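Local coordinates for protein aminopeptidase C (Lactobacillus rhamnosus, PDB 4K7C) that probably removes amino acids one at a time from the N-terminal end of peptides, as a papain-like cysteine aminopeptidase, at residues S262-Y273 against R292-F301. Residues are numbered along the deposited sequence; the frame is centred on the assembly and turned at random.
Sequences SIINAPTADKPY and RHLNLDIDTF
Asn295 reaches from its strand into the loop that leaves strand 262-264, its amide binding both N-H and carbonyl of Ala266. Its CB lies 3.9 Å from Ile264 CG1, and CG, swung anti to the backbone N (chi1 -157°), passes Tyr273 CD1. At the tip, OD1 accepts from Ala266 N (2.9 Å), while ND2 donates to Ala266 O at 3.1 Å, from above that carbonyl plane, and weakly to Lys271 O. Asparagine suits the place because one short side chain offers both donor and acceptor. Asn265 answers: its ND2 meets a lone pair of Leu296 O in plane (2.8 Å), and its OD1 accepts from Lys351 NZ. The Tyr273 ring lies with one face over N and CB of the N-cap Asp297, and its OH shares a water with Asn265 ND2 and Ile298 N; an alanine here would probably uncover the turn into the helix and rob that water of a holder. Ile263 CG2 packs 3.7 Å from both Leu296 CD1 and Phe301 CD1. Parallel strands 260-264 and 293-295, joined by Leu294 N-Ser262 O, Ile264 N-Leu294 O and Leu296 N-Ile264 O bonds, with 408-414 antiparallel beyond the first, form part of the mixed beta structure of this papain-like peptidase.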
ATOM      1  N   SER A 262      37.846 -22.261  14.847  1.00 19.12           N
ATOM      2  CA  SER A 262      36.620 -21.958  15.561  1.00 19.07           C
ATOM      3  C   SER A 262      36.957 -21.883  17.030  1.00 19.73           C
ATOM      4  O   SER A 262      37.474 -22.839  17.591  1.00 20.57           O
ATOM      5  CB  SER A 262      35.552 -22.969  15.284  1.00 23.26           C
ATOM      6  OG  SER A 262      34.403 -22.679  16.105  1.00 23.07           O
ATOM      7  N   ILE A 263      36.666 -20.743  17.615  1.00 18.65           N
ATOM      8  CA  ILE A 263      36.862 -20.478  19.051  1.00 20.76           C
ATOM      9  C   ILE A 263      35.511 -20.275  19.680  1.00 21.65           C
ATOM     10  O   ILE A 263      34.678 -19.536  19.098  1.00 19.10           O
ATOM     11  CB  ILE A 263      37.787 -19.283  19.181  1.00 24.29           C
ATOM     12  CG1 ILE A 263      39.182 -19.732  18.606  1.00 29.37           C
ATOM     13  CG2 ILE A 263      37.962 -18.895  20.624  1.00 20.95           C
ATOM     14  CD1 ILE A 263      40.141 -18.637  18.492  1.00 34.31           C
ATOM     15  N   ILE A 264      35.285 -20.934  20.825  1.00 18.17           N
ATOM     16  CA  ILE A 264      34.007 -20.740  21.563  1.00 19.68           C
ATOM     17  C   ILE A 264      34.289 -20.183  22.924  1.00 19.99           C
ATOM     18  O   ILE A 264      35.439 -20.226  23.386  1.00 17.40           O
ATOM     19  CB  ILE A 264      33.150 -22.014  21.637  1.00 20.34           C
ATOM     20  CG1 ILE A 264      33.819 -23.167  22.406  1.00 20.65           C
ATOM     21  CG2 ILE A 264      32.745 -22.411  20.255  1.00 22.47           C
ATOM     22  CD1 ILE A 264      32.989 -24.417  22.638  1.00 21.46           C
ATOM     23  N   ASN A 265      33.235 -19.639  23.570  1.00 18.52           N
ATOM     24  CA  ASN A 265      33.288 -19.244  24.963  1.00 20.19           C
ATOM     25  C   ASN A 265      32.032 -19.810  25.586  1.00 19.61           C
ATOM     26  O   ASN A 265      30.949 -19.197  25.488  1.00 22.33           O
ATOM     27  CB  ASN A 265      33.318 -17.744  25.130  1.00 22.54           C
ATOM     28  CG  ASN A 265      33.264 -17.340  26.551  1.00 21.17           C
ATOM     29  OD1 ASN A 265      32.356 -16.643  26.997  1.00 21.68           O
ATOM     30  ND2 ASN A 265      34.291 -17.775  27.320  1.00 20.21           N
ATOM     31  N   ALA A 266      32.156 -20.996  26.165  1.00 18.55           N
ATOM     32  CA  ALA A 266      31.077 -21.679  26.781  1.00 20.63           C
ATOM     33  C   ALA A 266      31.538 -21.999  28.246  1.00 20.39           C
ATOM     34  O   ALA A 266      32.272 -22.980  28.482  1.00 23.79           O
ATOM     35  CB  ALA A 266      30.767 -22.877  25.992  1.00 18.71           C
ATOM     36  N   PRO A 267      31.218 -21.114  29.191  1.00 22.36           N
ATOM     37  CA  PRO A 267      31.856 -21.139  30.493  1.00 22.21           C
ATOM     38  C   PRO A 267      31.183 -22.125  31.472  1.00 20.54           C
ATOM     39  O   PRO A 267      30.870 -21.787  32.607  1.00 22.42           O
ATOM     40  CB  PRO A 267      31.725 -19.716  30.965  1.00 24.13           C
ATOM     41  CG  PRO A 267      30.414 -19.246  30.340  1.00 22.56           C
ATOM     42  CD  PRO A 267      30.483 -19.836  28.956  1.00 22.53           C
ATOM     43  N   THR A 268      30.983 -23.320  31.025  1.00 22.00           N
ATOM     44  CA  THR A 268      30.256 -24.312  31.797  1.00 22.22           C
ATOM     45  C   THR A 268      31.231 -25.330  32.346  1.00 23.39           C
ATOM     46  O   THR A 268      32.383 -25.447  31.888  1.00 24.58           O
ATOM     47  CB  THR A 268      29.134 -24.947  30.977  1.00 22.34           C
ATOM     48  OG1 THR A 268      29.633 -25.469  29.754  1.00 25.55           O
ATOM     49  CG2 THR A 268      27.997 -23.903  30.717  1.00 22.32           C
ATOM     50  N   ALA A 269      30.791 -26.032  33.379  1.00 28.90           N
ATOM     51  CA  ALA A 269      31.726 -26.923  34.111  1.00 27.42           C
ATOM     52  C   ALA A 269      32.237 -28.108  33.269  1.00 26.43           C
ATOM     53  O   ALA A 269      33.346 -28.591  33.495  1.00 29.63           O
ATOM     54  CB  ALA A 269      31.055 -27.416  35.376  1.00 30.62           C
ATOM     55  N   ASP A 270      31.442 -28.585  32.328  1.00 28.40           N
ATOM     56  CA  ASP A 270      31.848 -29.703  31.470  1.00 27.65           C
ATOM     57  C   ASP A 270      32.862 -29.284  30.376  1.00 29.30           C
ATOM     58  O   ASP A 270      33.282 -30.130  29.594  1.00 29.75           O
ATOM     59  CB  ASP A 270      30.611 -30.330  30.795  1.00 25.27           C
ATOM     60  CG  ASP A 270      29.877 -29.352  29.825  1.00 26.22           C
ATOM     61  OD1 ASP A 270      29.699 -28.141  30.186  1.00 26.58           O
ATOM     62  OD2 ASP A 270      29.415 -29.808  28.716  1.00 24.54           O
ATOM     63  N   LYS A 271      33.178 -27.985  30.265  1.00 25.06           N
ATOM     64  CA  LYS A 271      34.012 -27.471  29.176  1.00 24.01           C
ATOM     65  C   LYS A 271      35.186 -26.646  29.655  1.00 22.48           C
ATOM     66  O   LYS A 271      35.243 -25.416  29.473  1.00 20.94           O
ATOM     67  CB  LYS A 271      33.143 -26.678  28.185  1.00 22.79           C
ATOM     68  CG  LYS A 271      32.042 -27.480  27.608  1.00 22.58           C
ATOM     69  CD  LYS A 271      31.157 -26.629  26.706  1.00 21.63           C
ATOM     70  CE  LYS A 271      30.181 -27.488  25.880  1.00 24.45           C
ATOM     71  NZ  LYS A 271      28.958 -27.928  26.589  1.00 21.18           N
ATOM     72  N   PRO A 272      36.197 -27.315  30.268  1.00 23.36           N
ATOM     73  CA  PRO A 272      37.336 -26.516  30.610  1.00 21.49           C
ATOM     74  C   PRO A 272      37.987 -25.872  29.387  1.00 18.66           C
ATOM     75  O   PRO A 272      37.957 -26.441  28.270  1.00 19.93           O
ATOM     76  CB  PRO A 272      38.318 -27.528  31.262  1.00 24.04           C
ATOM     77  CG  PRO A 272      37.797 -28.875  30.945  1.00 22.93           C
ATOM     78  CD  PRO A 272      36.323 -28.714  30.730  1.00 24.89           C
ATOM     79  N   TYR A 273      38.600 -24.743  29.652  1.00 18.71           N
ATOM     80  CA  TYR A 273      39.225 -23.901  28.643  1.00 21.68           C
ATOM     81  C   TYR A 273      40.523 -24.525  28.103  1.00 26.40           C
ATOM     82  O   TYR A 273      41.131 -25.430  28.725  1.00 25.85           O
ATOM     83  CB  TYR A 273      39.493 -22.552  29.182  1.00 23.96           C
ATOM     84  CG  TYR A 273      38.269 -21.745  29.591  1.00 24.54           C
ATOM     85  CD1 TYR A 273      37.170 -21.613  28.728  1.00 28.19           C
ATOM     86  CD2 TYR A 273      38.230 -21.041  30.831  1.00 28.57           C
ATOM     87  CE1 TYR A 273      36.051 -20.860  29.080  1.00 28.35           C
ATOM     88  CE2 TYR A 273      37.105 -20.300  31.191  1.00 28.66           C
ATOM     89  CZ  TYR A 273      36.020 -20.224  30.299  1.00 28.25           C
ATOM     90  OH  TYR A 273      34.910 -19.490  30.554  1.00 28.17           O
ATOM     91  N   ARG A 292      35.542 -28.633  15.037  1.00 21.49           N
ATOM     92  CA  ARG A 292      36.507 -28.472  16.164  1.00 20.49           C
ATOM     93  C   ARG A 292      36.445 -27.071  16.783  1.00 18.37           C
ATOM     94  O   ARG A 292      36.720 -26.078  16.103  1.00 20.93           O
ATOM     95  CB  ARG A 292      37.935 -28.715  15.596  1.00 20.54           C
ATOM     96  CG  ARG A 292      38.288 -30.169  15.261  1.00 24.13           C
ATOM     97  CD  ARG A 292      38.241 -31.178  16.413  1.00 27.44           C
ATOM     98  NE  ARG A 292      38.617 -32.504  15.929  1.00 25.33           N
ATOM     99  CZ  ARG A 292      37.819 -33.428  15.430  1.00 27.83           C
ATOM    100  NH1 ARG A 292      36.516 -33.251  15.383  1.00 27.28           N
ATOM    101  NH2 ARG A 292      38.345 -34.601  15.000  1.00 27.23           N
ATOM    102  N   HIS A 293      35.974 -26.966  18.036  1.00 18.44           N
ATOM    103  CA  HIS A 293      35.895 -25.741  18.729  1.00 19.79           C
ATOM    104  C   HIS A 293      36.948 -25.733  19.849  1.00 17.91           C
ATOM    105  O   HIS A 293      37.008 -26.684  20.637  1.00 20.53           O
ATOM    106  CB  HIS A 293      34.514 -25.604  19.412  1.00 21.41           C
ATOM    107  CG  HIS A 293      33.348 -25.554  18.492  1.00 22.45           C
ATOM    108  ND1 HIS A 293      33.243 -24.616  17.489  1.00 23.18           N
ATOM    109  CD2 HIS A 293      32.177 -26.228  18.512  1.00 24.79           C
ATOM    110  CE1 HIS A 293      32.084 -24.785  16.863  1.00 23.39           C
ATOM    111  NE2 HIS A 293      31.428 -25.767  17.453  1.00 25.34           N
ATOM    112  N   LEU A 294      37.685 -24.660  19.928  1.00 20.13           N
ATOM    113  CA  LEU A 294      38.615 -24.355  21.021  1.00 18.12           C
ATOM    114  C   LEU A 294      37.918 -23.397  22.010  1.00 18.80           C
ATOM    115  O   LEU A 294      37.637 -22.223  21.673  1.00 18.64           O
ATOM    116  CB  LEU A 294      39.873 -23.702  20.463  1.00 20.13           C
ATOM    117  CG  LEU A 294      40.947 -23.159  21.357  1.00 21.10           C
ATOM    118  CD1 LEU A 294      41.490 -24.346  22.124  1.00 23.27           C
ATOM    119  CD2 LEU A 294      42.002 -22.453  20.565  1.00 23.81           C
ATOM    120  N   ASN A 295      37.657 -23.901  23.214  1.00 19.19           N
ATOM    121  CA  ASN A 295      37.041 -23.101  24.246  1.00 19.39           C
ATOM    122  C   ASN A 295      38.035 -22.262  24.987  1.00 21.02           C
ATOM    123  O   ASN A 295      39.020 -22.796  25.529  1.00 23.60           O
ATOM    124  CB  ASN A 295      36.349 -24.005  25.243  1.00 17.57           C
ATOM    125  CG  ASN A 295      35.254 -23.270  25.993  1.00 18.64           C
ATOM    126  OD1 ASN A 295      34.734 -22.241  25.521  1.00 20.43           O
ATOM    127  ND2 ASN A 295      34.915 -23.752  27.144  1.00 20.94           N
ATOM    128  N   LEU A 296      37.808 -20.946  25.014  1.00 18.83           N
ATOM    129  CA  LEU A 296      38.652 -19.992  25.702  1.00 18.87           C
ATOM    130  C   LEU A 296      37.804 -19.034  26.530  1.00 22.20           C
ATOM    131  O   LEU A 296      36.624 -18.775  26.197  1.00 20.60           O
ATOM    132  CB  LEU A 296      39.431 -19.173  24.696  1.00 20.50           C
ATOM    133  CG  LEU A 296      40.368 -19.977  23.784  1.00 19.26           C
ATOM    134  CD1 LEU A 296      40.990 -19.023  22.806  1.00 19.91           C
ATOM    135  CD2 LEU A 296      41.468 -20.681  24.623  1.00 22.47           C
ATOM    136  N   ASP A 297      38.433 -18.478  27.562  1.00 20.53           N
ATOM    137  CA  ASP A 297      37.825 -17.440  28.391  0.50 22.79           C
ATOM    138  C   ASP A 297      37.502 -16.202  27.545  1.00 22.47           C
ATOM    139  O   ASP A 297      38.131 -15.941  26.523  1.00 19.95           O
ATOM    140  CB  ASP A 297      38.765 -17.042  29.526  0.50 23.02           C
ATOM    141  CG  ASP A 297      39.938 -16.279  29.041  0.50 24.20           C
ATOM    142  OD1 ASP A 297      40.842 -16.911  28.471  0.50 24.28           O
ATOM    143  OD2 ASP A 297      39.965 -15.050  29.221  0.50 27.16           O
ATOM    144  N   ILE A 298      36.554 -15.424  28.012  1.00 22.89           N
ATOM    145  CA  ILE A 298      35.991 -14.308  27.232  1.00 21.87           C
ATOM    146  C   ILE A 298      36.991 -13.223  27.021  1.00 22.78           C
ATOM    147  O   ILE A 298      37.013 -12.688  25.956  1.00 21.03           O
ATOM    148  CB  ILE A 298      34.653 -13.746  27.860  1.00 23.27           C
ATOM    149  CG1 ILE A 298      33.882 -12.804  26.900  1.00 20.73           C
ATOM    150  CG2 ILE A 298      34.952 -13.025  29.164  1.00 25.31           C
ATOM    151  CD1 ILE A 298      33.544 -13.487  25.575  1.00 23.14           C
ATOM    152  N   ASP A 299      37.893 -12.930  27.948  1.00 22.28           N
ATOM    153  CA  ASP A 299      38.906 -11.886  27.653  1.00 23.73           C
ATOM    154  C   ASP A 299      39.855 -12.233  26.475  1.00 22.35           C
ATOM    155  O   ASP A 299      40.169 -11.388  25.619  1.00 22.69           O
ATOM    156  CB  ASP A 299      39.747 -11.598  28.933  1.00 24.89           C
ATOM    157  CG  ASP A 299      38.918 -10.862  30.010  1.00 33.93           C
ATOM    158  OD1 ASP A 299      37.970 -10.137  29.672  1.00 28.55           O
ATOM    159  OD2 ASP A 299      39.227 -11.029  31.176  1.00 36.99           O
ATOM    160  N   THR A 300      40.334 -13.475  26.491  1.00 22.37           N
ATOM    161  CA  THR A 300      41.266 -14.017  25.459  1.00 22.85           C
ATOM    162  C   THR A 300      40.525 -14.081  24.099  1.00 21.66           C
ATOM    163  O   THR A 300      41.014 -13.613  23.071  1.00 22.75           O
ATOM    164  CB  THR A 300      41.721 -15.440  25.829  1.00 21.75           C
ATOM    165  OG1 THR A 300      42.323 -15.500  27.165  1.00 25.30           O
ATOM    166  CG2 THR A 300      42.690 -15.994  24.809  1.00 20.44           C
ATOM    167  N   PHE A 301      39.277 -14.528  24.169  1.00 20.31           N
ATOM    168  CA  PHE A 301      38.389 -14.626  22.981  1.00 22.32           C
ATOM    169  C   PHE A 301      38.292 -13.245  22.365  1.00 23.99           C
ATOM    170  O   PHE A 301      38.501 -13.064  21.135  1.00 22.69           O
ATOM    171  CB  PHE A 301      37.020 -15.156  23.556  1.00 24.86           C
ATOM    172  CG  PHE A 301      35.932 -15.391  22.588  1.00 21.06           C
ATOM    173  CD1 PHE A 301      35.504 -16.700  22.326  1.00 19.93           C
ATOM    174  CD2 PHE A 301      35.161 -14.331  22.126  1.00 23.36           C
ATOM    175  CE1 PHE A 301      34.417 -16.962  21.531  1.00 21.18           C
ATOM    176  CE2 PHE A 301      34.096 -14.579  21.283  1.00 21.25           C
ATOM    177  CZ  PHE A 301      33.670 -15.876  21.003  1.00 21.67           C
TER
HETATM  178  O   HOH W   1      37.736 -25.042  13.675  1.00 16.51           O
HETATM  179  O   HOH W   2      35.019 -16.676  30.118  1.00 24.87           O